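Local coordinates for LPP20 lipofamily protein (PDB 4KZS), which is a secreted Helicobacter pylori protein of unknown function, with a C-terminal domain probably related to the N-terminal domain of TolB, suggesting a link with the Tol-Pal system, at residues 83-88 with 97-102; 176-181 with 202-207; 182-187 with 195-200. All blocks are in the same frame, centred on the assembly; numbering follows the deposited sequence.

Interaction 1: 83-88 with 97-102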
ATOM      1  N   VAL A  83     -15.465  16.963 -11.219  1.00 51.42           N
ATOM      2  CA  VAL A  83     -15.209  17.293 -12.630  1.00 36.72           C
ATOM      3  C   VAL A  83     -16.523  17.817 -13.214  1.00 48.52           C
ATOM      4  O   VAL A  83     -17.575  17.590 -12.616  1.00 67.06           O
ATOM      5  CB  VAL A  83     -14.888  15.985 -13.425  1.00 38.04           C
ATOM      6  CG1 VAL A  83     -13.963  15.080 -12.651  1.00 31.01           C
ATOM      7  CG2 VAL A  83     -16.151  15.157 -13.763  1.00 34.23           C
ATOM      8  N   GLU A  84     -16.524  18.423 -14.400  1.00 50.13           N
ATOM      9  CA  GLU A  84     -17.775  19.003 -14.940  1.00 50.43           C
ATOM     10  C   GLU A  84     -18.710  18.056 -15.715  1.00 56.23           C
ATOM     11  O   GLU A  84     -18.266  17.193 -16.487  1.00 59.55           O
ATOM     12  CB  GLU A  84     -17.469  20.191 -15.819  1.00 55.69           C
ATOM     13  CG  GLU A  84     -16.259  21.002 -15.415  1.00 60.74           C
ATOM     14  CD  GLU A  84     -16.027  22.145 -16.370  1.00 80.18           C
ATOM     15  OE1 GLU A  84     -15.275  23.079 -15.987  1.00 92.39           O
ATOM     16  OE2 GLU A  84     -16.611  22.122 -17.493  1.00 78.99           O
ATOM     17  N   ILE A  85     -20.009  18.223 -15.494  1.00 55.09           N
ATOM     18  CA  ILE A  85     -21.049  17.548 -16.288  1.00 55.04           C
ATOM     19  C   ILE A  85     -21.417  18.403 -17.511  1.00 55.10           C
ATOM     20  O   ILE A  85     -21.923  19.507 -17.382  1.00 60.09           O
ATOM     21  CB  ILE A  85     -22.322  17.292 -15.463  1.00 54.63           C
ATOM     22  CG1 ILE A  85     -22.018  16.481 -14.199  1.00 56.68           C
ATOM     23  CG2 ILE A  85     -23.349  16.554 -16.304  1.00 62.75           C
ATOM     24  CD1 ILE A  85     -21.468  15.105 -14.471  1.00 55.21           C
ATOM     25  N   VAL A  86     -21.120  17.926 -18.701  1.00 58.43           N
ATOM     26  CA  VAL A  86     -21.383  18.732 -19.876  1.00 52.28           C
ATOM     27  C   VAL A  86     -22.685  18.338 -20.558  1.00 51.54           C
ATOM     28  O   VAL A  86     -23.277  19.158 -21.219  1.00 57.58           O
ATOM     29  CB  VAL A  86     -20.197  18.711 -20.844  1.00 49.27           C
ATOM     30  CG1 VAL A  86     -20.579  19.289 -22.205  1.00 58.54           C
ATOM     31  CG2 VAL A  86     -19.083  19.551 -20.265  1.00 47.61           C
ATOM     32  N   ASN A  87     -23.126  17.093 -20.436  1.00 49.21           N
ATOM     33  CA  ASN A  87     -24.397  16.730 -21.025  1.00 43.50           C
ATOM     34  C   ASN A  87     -25.078  15.720 -20.172  1.00 52.09           C
ATOM     35  O   ASN A  87     -24.418  14.880 -19.546  1.00 57.18           O
ATOM     36  CB  ASN A  87     -24.223  16.161 -22.440  1.00 44.58           C
ATOM     37  CG  ASN A  87     -23.629  17.183 -23.418  1.00 41.80           C
ATOM     38  OD1 ASN A  87     -22.405  17.211 -23.692  1.00 41.41           O
ATOM     39  ND2 ASN A  87     -24.466  18.053 -23.904  1.00 40.92           N
ATOM     40  N   GLN A  88     -26.405  15.798 -20.159  1.00 50.27           N
ATOM     41  CA  GLN A  88     -27.220  14.776 -19.546  1.00 53.02           C
ATOM     42  C   GLN A  88     -28.538  14.682 -20.295  1.00 59.27           C
ATOM     43  O   GLN A  88     -29.295  15.635 -20.371  1.00 74.23           O
ATOM     44  CB  GLN A  88     -27.442  15.130 -18.092  1.00 63.65           C
ATOM     45  CG  GLN A  88     -27.126  14.012 -17.121  1.00 72.38           C
ATOM     46  CD  GLN A  88     -26.861  14.502 -15.712  1.00 69.68           C
ATOM     47  OE1 GLN A  88     -26.364  13.723 -14.873  1.00 72.39           O
ATOM     48  NE2 GLN A  88     -27.187  15.783 -15.431  1.00 55.86           N
ATOM     49  N   THR A  97     -24.505  10.656 -20.115  1.00 43.88           N
ATOM     50  CA  THR A  97     -23.781  11.671 -19.331  1.00 37.35           C
ATOM     51  C   THR A  97     -22.458  11.912 -20.064  1.00 42.42           C
ATOM     52  O   THR A  97     -21.788  10.958 -20.591  1.00 44.14           O
ATOM     53  CB  THR A  97     -23.512  11.187 -17.887  1.00 37.93           C
ATOM     54  OG1 THR A  97     -24.753  10.903 -17.222  1.00 52.75           O
ATOM     55  CG2 THR A  97     -22.821  12.237 -17.063  1.00 40.26           C
ATOM     56  N   ARG A  98     -22.079  13.175 -20.166  1.00 41.01           N
ATOM     57  CA  ARG A  98     -20.746  13.427 -20.657  1.00 40.01           C
ATOM     58  C   ARG A  98     -20.052  14.409 -19.696  1.00 39.27           C
ATOM     59  O   ARG A  98     -20.690  15.299 -19.172  1.00 36.89           O
ATOM     60  CB  ARG A  98     -20.874  13.960 -22.055  1.00 42.26           C
ATOM     61  CG  ARG A  98     -19.585  14.394 -22.710  1.00 37.52           C
ATOM     62  CD  ARG A  98     -20.029  15.622 -23.492  1.00 40.72           C
ATOM     63  NE  ARG A  98     -19.458  15.557 -24.800  1.00 44.09           N
ATOM     64  CZ  ARG A  98     -19.480  16.537 -25.669  1.00 44.56           C
ATOM     65  NH1 ARG A  98     -20.118  17.670 -25.415  1.00 41.92           N
ATOM     66  NH2 ARG A  98     -18.890  16.336 -26.816  1.00 49.85           N
ATOM     67  N   VAL A  99     -18.762  14.206 -19.459  1.00 34.78           N
ATOM     68  CA  VAL A  99     -18.030  14.896 -18.429  1.00 32.98           C
ATOM     69  C   VAL A  99     -16.738  15.298 -19.028  1.00 33.69           C
ATOM     70  O   VAL A  99     -16.335  14.771 -20.037  1.00 37.23           O
ATOM     71  CB  VAL A  99     -17.675  14.008 -17.233  1.00 35.72           C
ATOM     72  CG1 VAL A  99     -18.915  13.540 -16.537  1.00 35.64           C
ATOM     73  CG2 VAL A  99     -16.957  12.780 -17.700  1.00 37.75           C
ATOM     74  N   ARG A 100     -16.120  16.310 -18.437  1.00 38.49           N
ATOM     75  CA  ARG A 100     -14.820  16.764 -18.864  1.00 36.06           C
ATOM     76  C   ARG A 100     -14.063  17.338 -17.700  1.00 38.34           C
ATOM     77  O   ARG A 100     -14.633  17.599 -16.602  1.00 42.55           O
ATOM     78  CB  ARG A 100     -14.979  17.819 -19.920  1.00 37.48           C
ATOM     79  CG  ARG A 100     -15.657  19.068 -19.409  1.00 38.57           C
ATOM     80  CD  ARG A 100     -15.697  20.085 -20.520  1.00 43.67           C
ATOM     81  NE  ARG A 100     -16.076  21.406 -20.018  1.00 54.31           N
ATOM     82  CZ  ARG A 100     -15.940  22.532 -20.731  1.00 58.01           C
ATOM     83  NH1 ARG A 100     -15.476  22.508 -21.974  1.00 58.44           N
ATOM     84  NH2 ARG A 100     -16.290  23.679 -20.221  1.00 51.47           N
ATOM     85  N   ILE A 101     -12.773  17.556 -17.918  1.00 37.57           N
ATOM     86  CA  ILE A 101     -11.954  18.171 -16.877  1.00 37.63           C
ATOM     87  C   ILE A 101     -10.849  18.871 -17.530  1.00 38.74           C
ATOM     88  O   ILE A 101     -10.317  18.385 -18.525  1.00 41.65           O
ATOM     89  CB  ILE A 101     -11.337  17.142 -15.935  1.00 37.40           C
ATOM     90  CG1 ILE A 101     -10.662  17.849 -14.769  1.00 35.00           C
ATOM     91  CG2 ILE A 101     -10.364  16.190 -16.671  1.00 29.85           C
ATOM     92  CD1 ILE A 101     -10.474  16.956 -13.538  1.00 32.79           C
ATOM     93  N   ASN A 102     -10.528  20.028 -16.964  1.00 46.03           N
ATOM     94  CA  ASN A 102      -9.420  20.864 -17.374  1.00 46.65           C
ATOM     95  C   ASN A 102      -8.089  20.132 -17.211  1.00 43.68           C
ATOM     96  O   ASN A 102      -7.782  19.616 -16.166  1.00 50.51           O
ATOM     97  CB  ASN A 102      -9.433  22.086 -16.488  1.00 46.66           C
ATOM     98  CG  ASN A 102      -8.370  23.063 -16.872  1.00 55.39           C
ATOM     99  OD1 ASN A 102      -7.212  22.918 -16.484  1.00 64.81           O
ATOM    100  ND2 ASN A 102      -8.750  24.072 -17.635  1.00 53.77           N
TER

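Interaction 2: 176-181 with 202-207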
ATOM      1  N   PHE A 176      11.556  -1.882   4.838  1.00 57.68           N
ATOM      2  CA  PHE A 176      11.415  -3.088   4.009  1.00 60.74           C
ATOM      3  C   PHE A 176      11.856  -4.275   4.834  1.00 62.89           C
ATOM      4  O   PHE A 176      13.013  -4.417   5.195  1.00 74.76           O
ATOM      5  CB  PHE A 176      12.170  -3.006   2.704  1.00 54.40           C
ATOM      6  CG  PHE A 176      11.848  -4.120   1.759  1.00 52.29           C
ATOM      7  CD1 PHE A 176      10.605  -4.199   1.163  1.00 47.23           C
ATOM      8  CD2 PHE A 176      12.816  -5.085   1.427  1.00 53.95           C
ATOM      9  CE1 PHE A 176      10.300  -5.233   0.269  1.00 52.11           C
ATOM     10  CE2 PHE A 176      12.530  -6.119   0.533  1.00 55.42           C
ATOM     11  CZ  PHE A 176      11.259  -6.205  -0.049  1.00 54.12           C
ATOM     12  N   LYS A 177      10.862  -5.081   5.156  1.00 71.41           N
ATOM     13  CA  LYS A 177      10.921  -6.152   6.152  1.00 72.43           C
ATOM     14  C   LYS A 177      10.149  -5.869   7.466  1.00 79.92           C
ATOM     15  O   LYS A 177       8.949  -6.152   7.575  1.00 86.35           O
ATOM     16  CB  LYS A 177      12.318  -6.719   6.293  1.00 59.60           C
ATOM     17  CG  LYS A 177      12.582  -7.504   4.996  1.00 61.09           C
ATOM     18  CD  LYS A 177      11.351  -8.332   4.564  1.00 45.33           C
ATOM     19  CE  LYS A 177      11.199  -8.349   3.061  1.00 49.32           C
ATOM     20  NZ  LYS A 177      10.136  -9.284   2.547  1.00 49.57           N
ATOM     21  N   PRO A 178      10.809  -5.310   8.464  1.00 78.14           N
ATOM     22  CA  PRO A 178      12.198  -5.000   8.535  1.00 76.83           C
ATOM     23  C   PRO A 178      12.815  -5.816   9.668  1.00 76.65           C
ATOM     24  O   PRO A 178      12.426  -6.979   9.903  1.00 61.51           O
ATOM     25  CB  PRO A 178      12.146  -3.548   8.951  1.00 88.71           C
ATOM     26  CG  PRO A 178      10.977  -3.511   9.913  1.00 80.61           C
ATOM     27  CD  PRO A 178      10.044  -4.619   9.520  1.00 63.56           C
ATOM     28  N   LYS A 179      13.730  -5.176  10.391  1.00 68.10           N
ATOM     29  CA  LYS A 179      14.450  -5.820  11.461  1.00 63.62           C
ATOM     30  C   LYS A 179      13.610  -5.745  12.723  1.00 62.95           C
ATOM     31  O   LYS A 179      13.271  -4.651  13.181  1.00 75.81           O
ATOM     32  CB  LYS A 179      15.804  -5.123  11.659  1.00 68.30           C
ATOM     33  CG  LYS A 179      16.916  -5.442  10.628  1.00 73.23           C
ATOM     34  CD  LYS A 179      17.698  -4.177  10.301  1.00 76.49           C
ATOM     35  CE  LYS A 179      18.929  -4.418   9.465  1.00 75.55           C
ATOM     36  NZ  LYS A 179      20.080  -4.668  10.361  1.00 71.09           N
ATOM     37  N   VAL A 180      13.223  -6.904  13.243  1.00 58.87           N
ATOM     38  CA  VAL A 180      12.710  -6.993  14.596  1.00 68.59           C
ATOM     39  C   VAL A 180      13.304  -8.177  15.350  1.00 83.38           C
ATOM     40  O   VAL A 180      13.392  -9.286  14.805  1.00 80.75           O
ATOM     41  CB  VAL A 180      11.186  -7.048  14.613  1.00 69.46           C
ATOM     42  CG1 VAL A 180      10.655  -5.936  13.727  1.00 72.26           C
ATOM     43  CG2 VAL A 180      10.649  -8.410  14.168  1.00 64.67           C
ATOM     44  N   GLN A 181      13.720  -7.922  16.594  1.00 89.85           N
ATOM     45  CA  GLN A 181      14.234  -8.963  17.503  1.00 92.57           C
ATOM     46  C   GLN A 181      13.208 -10.055  17.764  1.00 85.60           C
ATOM     47  O   GLN A 181      12.041  -9.766  17.958  1.00100.47           O
ATOM     48  CB  GLN A 181      14.672  -8.344  18.828  1.00 99.44           C
ATOM     49  CG  GLN A 181      15.496  -9.257  19.723  1.00119.49           C
ATOM     50  CD  GLN A 181      16.316  -8.467  20.725  1.00130.57           C
ATOM     51  OE1 GLN A 181      15.784  -7.617  21.446  1.00129.57           O
ATOM     52  NE2 GLN A 181      17.617  -8.742  20.775  1.00132.83           N
ATOM     53  N   ARG A 202       9.679 -14.408   6.074  1.00 74.84           N
ATOM     54  CA  ARG A 202       9.126 -13.996   4.775  1.00 73.88           C
ATOM     55  C   ARG A 202       8.383 -12.646   4.890  1.00 66.60           C
ATOM     56  O   ARG A 202       7.785 -12.148   3.928  1.00 73.07           O
ATOM     57  CB  ARG A 202       8.327 -15.121   4.080  1.00 67.51           C
ATOM     58  CG  ARG A 202       7.173 -15.674   4.869  1.00 86.12           C
ATOM     59  CD  ARG A 202       6.460 -16.814   4.134  1.00103.47           C
ATOM     60  NE  ARG A 202       6.083 -16.503   2.743  1.00109.39           N
ATOM     61  CZ  ARG A 202       5.455 -17.340   1.903  1.00112.12           C
ATOM     62  NH1 ARG A 202       5.094 -18.564   2.280  1.00111.82           N
ATOM     63  NH2 ARG A 202       5.172 -16.947   0.667  1.00105.74           N
ATOM     64  N   VAL A 203       8.506 -12.044   6.069  1.00 54.44           N
ATOM     65  CA  VAL A 203       7.816 -10.835   6.424  1.00 51.44           C
ATOM     66  C   VAL A 203       8.721 -10.014   7.332  1.00 51.96           C
ATOM     67  O   VAL A 203       8.557  -8.822   7.446  1.00 48.39           O
ATOM     68  CB  VAL A 203       6.522 -11.210   7.180  1.00 59.32           C
ATOM     69  CG1 VAL A 203       6.177 -10.226   8.307  1.00 58.69           C
ATOM     70  CG2 VAL A 203       5.375 -11.434   6.202  1.00 56.36           C
ATOM     71  N   LEU A 204       9.690 -10.655   7.971  1.00 53.62           N
ATOM     72  CA  LEU A 204      10.525  -9.974   8.982  1.00 58.48           C
ATOM     73  C   LEU A 204      12.027 -10.273   8.802  1.00 53.20           C
ATOM     74  O   LEU A 204      12.374 -11.218   8.123  1.00 62.02           O
ATOM     75  CB  LEU A 204      10.102 -10.486  10.363  1.00 57.37           C
ATOM     76  CG  LEU A 204       9.815  -9.399  11.354  1.00 62.33           C
ATOM     77  CD1 LEU A 204       9.695  -8.122  10.523  1.00 55.52           C
ATOM     78  CD2 LEU A 204       8.526  -9.796  12.084  1.00 61.13           C
ATOM     79  N   THR A 205      12.888  -9.514   9.456  1.00 42.83           N
ATOM     80  CA  THR A 205      14.303  -9.780   9.445  1.00 42.80           C
ATOM     81  C   THR A 205      14.808  -9.940  10.875  1.00 46.48           C
ATOM     82  O   THR A 205      15.207  -8.933  11.529  1.00 44.95           O
ATOM     83  CB  THR A 205      15.066  -8.635   8.763  1.00 42.36           C
ATOM     84  OG1 THR A 205      14.802  -8.677   7.359  1.00 50.37           O
ATOM     85  CG2 THR A 205      16.523  -8.799   8.945  1.00 39.45           C
ATOM     86  N   PRO A 206      14.866 -11.201  11.356  1.00 47.49           N
ATOM     87  CA  PRO A 206      15.220 -11.404  12.779  1.00 47.56           C
ATOM     88  C   PRO A 206      16.455 -10.632  13.138  1.00 52.98           C
ATOM     89  O   PRO A 206      17.474 -10.748  12.473  1.00 53.90           O
ATOM     90  CB  PRO A 206      15.435 -12.896  12.871  1.00 43.93           C
ATOM     91  CG  PRO A 206      14.528 -13.444  11.801  1.00 47.48           C
ATOM     92  CD  PRO A 206      14.714 -12.489  10.648  1.00 43.43           C
ATOM     93  N   SER A 207      16.363  -9.765  14.131  1.00 63.00           N
ATOM     94  CA  SER A 207      17.550  -8.981  14.468  1.00 72.46           C
ATOM     95  C   SER A 207      17.849  -9.068  15.930  1.00 80.42           C
ATOM     96  O   SER A 207      17.064  -9.652  16.679  1.00 82.67           O
ATOM     97  CB  SER A 207      17.444  -7.537  14.029  1.00 66.58           C
ATOM     98  OG  SER A 207      18.707  -6.920  14.166  1.00 79.71           O
TER

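Interaction 3: 182-187 with 195-200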
ATOM      1  N   ILE A 182      13.645 -11.307  17.752  1.00 83.67           N
ATOM      2  CA  ILE A 182      12.742 -12.423  17.968  1.00 77.96           C
ATOM      3  C   ILE A 182      13.259 -13.291  19.113  1.00 90.55           C
ATOM      4  O   ILE A 182      14.239 -14.017  18.965  1.00101.59           O
ATOM      5  CB  ILE A 182      12.525 -13.248  16.685  1.00 69.17           C
ATOM      6  CG1 ILE A 182      11.795 -12.407  15.635  1.00 76.03           C
ATOM      7  CG2 ILE A 182      11.753 -14.527  16.986  1.00 63.17           C
ATOM      8  CD1 ILE A 182      11.541 -13.129  14.321  1.00 82.11           C
ATOM      9  N   THR A 183      12.584 -13.194  20.256  1.00102.93           N
ATOM     10  CA  THR A 183      12.926 -13.935  21.469  1.00102.40           C
ATOM     11  C   THR A 183      12.154 -15.255  21.579  1.00102.10           C
ATOM     12  O   THR A 183      11.029 -15.381  21.083  1.00103.92           O
ATOM     13  CB  THR A 183      12.677 -13.059  22.722  1.00104.64           C
ATOM     14  OG1 THR A 183      13.307 -11.782  22.543  1.00101.09           O
ATOM     15  CG2 THR A 183      13.235 -13.700  23.992  1.00107.44           C
ATOM     16  N   PHE A 184      12.781 -16.232  22.224  1.00104.30           N
ATOM     17  CA  PHE A 184      12.102 -17.451  22.630  1.00114.37           C
ATOM     18  C   PHE A 184      12.254 -17.786  24.136  1.00135.14           C
ATOM     19  O   PHE A 184      12.952 -17.082  24.878  1.00131.72           O
ATOM     20  CB  PHE A 184      12.587 -18.591  21.757  1.00106.64           C
ATOM     21  CG  PHE A 184      11.907 -18.670  20.423  1.00100.00           C
ATOM     22  CD1 PHE A 184      12.039 -17.650  19.490  1.00 99.29           C
ATOM     23  CD2 PHE A 184      11.163 -19.807  20.081  1.00102.05           C
ATOM     24  CE1 PHE A 184      11.419 -17.753  18.247  1.00100.62           C
ATOM     25  CE2 PHE A 184      10.549 -19.925  18.841  1.00 89.65           C
ATOM     26  CZ  PHE A 184      10.673 -18.891  17.924  1.00 92.66           C
ATOM     27  N   ASP A 185      11.588 -18.855  24.580  1.00154.24           N
ATOM     28  CA  ASP A 185      11.611 -19.289  25.987  1.00157.24           C
ATOM     29  C   ASP A 185      12.804 -20.196  26.337  1.00155.44           C
ATOM     30  O   ASP A 185      13.344 -20.895  25.476  1.00148.51           O
ATOM     31  CB  ASP A 185      10.279 -19.972  26.359  1.00160.16           C
ATOM     32  CG  ASP A 185      10.053 -21.289  25.616  1.00156.37           C
ATOM     33  OD1 ASP A 185       9.307 -21.307  24.607  1.00145.71           O
ATOM     34  OD2 ASP A 185      10.618 -22.314  26.047  1.00166.96           O
ATOM     35  N   ASN A 186      13.189 -20.184  27.612  1.00159.54           N
ATOM     36  CA  ASN A 186      14.307 -20.987  28.131  1.00161.55           C
ATOM     37  C   ASN A 186      14.382 -22.438  27.623  1.00160.28           C
ATOM     38  O   ASN A 186      15.445 -23.066  27.676  1.00159.30           O
ATOM     39  CB  ASN A 186      14.498 -20.698  29.628  1.00163.34           C
ATOM     40  CG  ASN A 186      15.108 -19.331  29.886  1.00161.47           C
ATOM     41  OD1 ASN A 186      16.268 -19.089  29.554  1.00149.04           O
ATOM     42  ND2 ASN A 186      14.330 -18.433  30.491  1.00161.66           N
ATOM     43  N   ASN A 187      13.261 -22.959  27.129  1.00156.03           N
ATOM     44  CA  ASN A 187      13.193 -24.326  26.608  1.00168.03           C
ATOM     45  C   ASN A 187      12.863 -24.524  25.131  1.00165.59           C
ATOM     46  O   ASN A 187      13.745 -24.780  24.312  1.00162.26           O
ATOM     47  CB  ASN A 187      12.102 -24.951  27.494  1.00177.87           C
ATOM     48  CG  ASN A 187      11.697 -26.345  27.043  1.00178.99           C
ATOM     49  OD1 ASN A 187      12.402 -27.320  27.287  1.00170.67           O
ATOM     50  ND2 ASN A 187      10.545 -26.442  26.390  1.00182.19           N
ATOM     51  N   ALA A 195      11.161 -23.496  11.969  1.00 79.66           N
ATOM     52  CA  ALA A 195       9.928 -23.278  11.192  1.00 81.26           C
ATOM     53  C   ALA A 195       9.331 -21.890  11.408  1.00 70.74           C
ATOM     54  O   ALA A 195       8.877 -21.227  10.480  1.00 66.52           O
ATOM     55  CB  ALA A 195       8.887 -24.344  11.523  1.00 80.29           C
ATOM     56  N   LEU A 196       9.360 -21.454  12.646  1.00 63.44           N
ATOM     57  CA  LEU A 196       8.731 -20.228  12.965  1.00 67.96           C
ATOM     58  C   LEU A 196       9.559 -19.085  12.468  1.00 73.01           C
ATOM     59  O   LEU A 196       9.046 -18.265  11.706  1.00 88.47           O
ATOM     60  CB  LEU A 196       8.483 -20.122  14.475  1.00 72.51           C
ATOM     61  CG  LEU A 196       7.330 -20.957  15.088  1.00 74.87           C
ATOM     62  CD1 LEU A 196       6.820 -20.305  16.380  1.00 72.88           C
ATOM     63  CD2 LEU A 196       6.170 -21.236  14.132  1.00 65.51           C
ATOM     64  N   ILE A 197      10.832 -19.034  12.882  1.00 68.86           N
ATOM     65  CA  ILE A 197      11.744 -17.984  12.415  1.00 60.26           C
ATOM     66  C   ILE A 197      11.773 -17.903  10.887  1.00 62.74           C
ATOM     67  O   ILE A 197      11.839 -16.821  10.336  1.00 70.55           O
ATOM     68  CB  ILE A 197      13.169 -18.183  12.944  1.00 61.26           C
ATOM     69  CG1 ILE A 197      13.187 -17.947  14.472  1.00 68.55           C
ATOM     70  CG2 ILE A 197      14.140 -17.251  12.239  1.00 57.49           C
ATOM     71  CD1 ILE A 197      14.550 -17.669  15.117  1.00 52.27           C
ATOM     72  N   SER A 198      11.700 -19.057  10.231  1.00 54.29           N
ATOM     73  CA  SER A 198      11.633 -19.170   8.812  1.00 54.09           C
ATOM     74  C   SER A 198      10.401 -18.513   8.220  1.00 67.14           C
ATOM     75  O   SER A 198      10.464 -17.968   7.125  1.00 78.78           O
ATOM     76  CB  SER A 198      11.627 -20.659   8.459  1.00 58.21           C
ATOM     77  OG  SER A 198      11.232 -20.902   7.122  1.00 67.70           O
ATOM     78  N   ALA A 199       9.263 -18.617   8.898  1.00 73.62           N
ATOM     79  CA  ALA A 199       8.027 -18.046   8.378  1.00 72.80           C
ATOM     80  C   ALA A 199       7.990 -16.545   8.735  1.00 67.40           C
ATOM     81  O   ALA A 199       7.735 -15.676   7.907  1.00 64.60           O
ATOM     82  CB  ALA A 199       6.836 -18.794   8.954  1.00 73.80           C
ATOM     83  N   TYR A 200       8.280 -16.263   9.988  1.00 60.95           N
ATOM     84  CA  TYR A 200       8.509 -14.926  10.451  1.00 64.01           C
ATOM     85  C   TYR A 200       9.396 -14.190   9.466  1.00 71.46           C
ATOM     86  O   TYR A 200       9.313 -12.985   9.366  1.00 83.39           O
ATOM     87  CB  TYR A 200       9.228 -14.994  11.794  1.00 76.91           C
ATOM     88  CG  TYR A 200       8.371 -14.830  13.039  1.00 94.29           C
ATOM     89  CD1 TYR A 200       8.400 -13.624  13.747  1.00102.18           C
ATOM     90  CD2 TYR A 200       7.575 -15.875  13.543  1.00 86.21           C
ATOM     91  CE1 TYR A 200       7.657 -13.438  14.901  1.00 96.16           C
ATOM     92  CE2 TYR A 200       6.812 -15.691  14.695  1.00 95.64           C
ATOM     93  CZ  TYR A 200       6.874 -14.465  15.373  1.00103.25           C
ATOM     94  OH  TYR A 200       6.160 -14.213  16.527  1.00 98.27           O
TER

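Interaction 1: 83-88 with 97-102
Val-86 and Asn-87 face a single partner, Arg-98, forming a classic beta bulge in the antiparallel hairpin of 83-88 with 97-102. Arg-98 O is gripped twice from one face of its carbonyl plane, by Val-86 N at 2.7 Å and by Asn-87 N at 3.3 Å, and Arg-98 N returns a bond to Asn-87 O. The psi of Val-86, -28°, is helical rather than extended and lets two successive N-H groups reach the same oxygen. The register shifts by one as a result: Glu-84 pairs with Arg-100 before the bulge, Gln-88 with Thr-97 after it.

The methyls of Val-86 are divided between two arginines, CG2 resting 3.4 Å from Arg-100 CD and CG1 lying near the guanidinium of Arg-98. Arg-100 carries its CG between the backbone N and the carbonyl carbon (chi1 64°) and then runs extended to NE. That nitrogen donates to Glu-84 OE2 at 2.7 Å, within the guanidinium plane but above the carboxylate plane, while NH2 adds a weak second bond. Tyr-19 OH hydrogen-bonds Glu-84 OE1, Tyr-21 OH hydrogen-bonds Arg-100 NH1, and the Tyr-19 ring makes a cation-pi contact with the arginine.

Aliphatic groups meet on the other side of the sheet. Ile-85 CD1 sits 3.6 Å from Val-99 CG1, Val-83 CG2 touches Val-99 CB at 4.0 Å, and Val-83 CG1 meets Ile-101 CD1 at 4.1 Å. Here Val-83 and Val-99 pack on Leu-37 and Leu-40 of helix 29-53, respectively, where Ser-32 also bonds Thr-97 OG1. The hairpin is thus two-sided: valines seat it on the helix, while the opposite surface carries a salt bridge whose charges are probably steadied by tyrosines of strand 19-26.

Interaction 2: 176-181 with 202-207
Lys-179 lies alongside Thr-205 with both side chains pointing the same way, its CG 3.8 Å from Thr-205 CG2. Its CB also meets Ser-207 CB, at 3.8 Å, and the chain then leads off to a salt bridge between NZ and Glu-209. Nearer the start of the segment, Lys-177 crosses Thr-205 at about a right angle, with CB 3.3 Å from Thr-205 OG1. Lys-177 CG stands anti to its own carbonyl carbon (chi1 -71°), which keeps that carbon beside the threonine hydroxyl as well.

Leu-204 serves the other face of the pairing. The Leu-204 and Pro-178 side chains lie side by side, pointing the same way, with Leu-204 CD1 3.7 Å from Pro-178 CD. The Leu-204 side chain crosses that of Val-180 at about a right angle; the modelled overlap there is too tight to be exact. Val-180 and Leu-204, both buried, also reach Ile-215 of strand 214-215. Pro-178 follows a cis peptide bond.

The backbones run roughly parallel, splayed by 49°, and the pairing is loose; 205-207 is only weakly bonded as a strand. Thr-205 N donates to Pro-178 O at 2.6 Å from above the carbonyl plane. Ser-207 N reaches Val-180 O at 3.1 Å, standing 66° out of that carbonyl's plane, and the link from Val-180 N to Thr-205 O is weak. CA-H...O contacts add to these, among them Gln-181 CA to Ser-207 O at 3.0 Å. Before the second strand, Val-203 packs on Phe-258 of helix 252-262, and Arg-202 makes a cation-pi contact with the same ring.

Strand 179-182, helix 190-200 and strand 205-207 together form a beta-alpha-beta unit, in which the helix supplies the crossover between two neighbouring parallel strands; this is consistent with the domain's probable relationship to the TolB N-terminal domain.

Interaction 3: 182-187 with 195-200
Apolar contacts join the two segments, with Ile-182 and Phe-184 reaching helix 190-200 at three of its side chains. The Phe-184 ring turns its edge to Leu-196, whose CB lies near the ring plane, 4.3 Å from CZ. Ile-197 CG1 approaches obliquely, 4.2 Å from Phe-184 CE1. Ile-182 CG2 stands at the edge of the Phe-184 ring as well, while its CD1, anti to CA (chi2 180°), extends to the Tyr-200 ring and meets CD1 of that residue obliquely. Pro-206 borders both Ile-182 and Ile-197, and helix 252-262 packs along a flank of the helix, Ala-195 and Ala-199 on Lys-254 and Leu-196 on Glu-253.

A cation-pi contact from Lys-193, earlier in the same helix, adds to the Phe-184 packing.

Hydrogen bonds stay within the loop or leave the contact. Asp-185 OD2 accepts from Asn-187 N at 2.9 Å, an Asx turn that shapes the bend before helix 190-200, and Asp-185 OD1 is bonded to Val-219 N. The whole is the strand-to-helix half of a beta-alpha-beta crossover, where the end of strand 179-182 and its following loop pack against the helix they lead into.

Overall arrangement
Interaction 1 stands apart from the other two. Its centre lies 49 Å from that of interaction 2 and 58 Å from that of interaction 3, on the opposite side of the chain's centre, and even the nearest atoms are about 33 Å and 43 Å away. It belongs to the N-terminal LPP20 lipoprotein region, whereas the other two share the C-terminal domain. Interactions 2 and 3 have centres 13 Å apart, and interaction 3 is nested within the chain loop that interaction 2 closes. They meet at Pro-206, whose CG is 3.9 Å from both Ile-197 CG2 and Ile-182 CD1, so strand pairing and helix packing share one apolar junction.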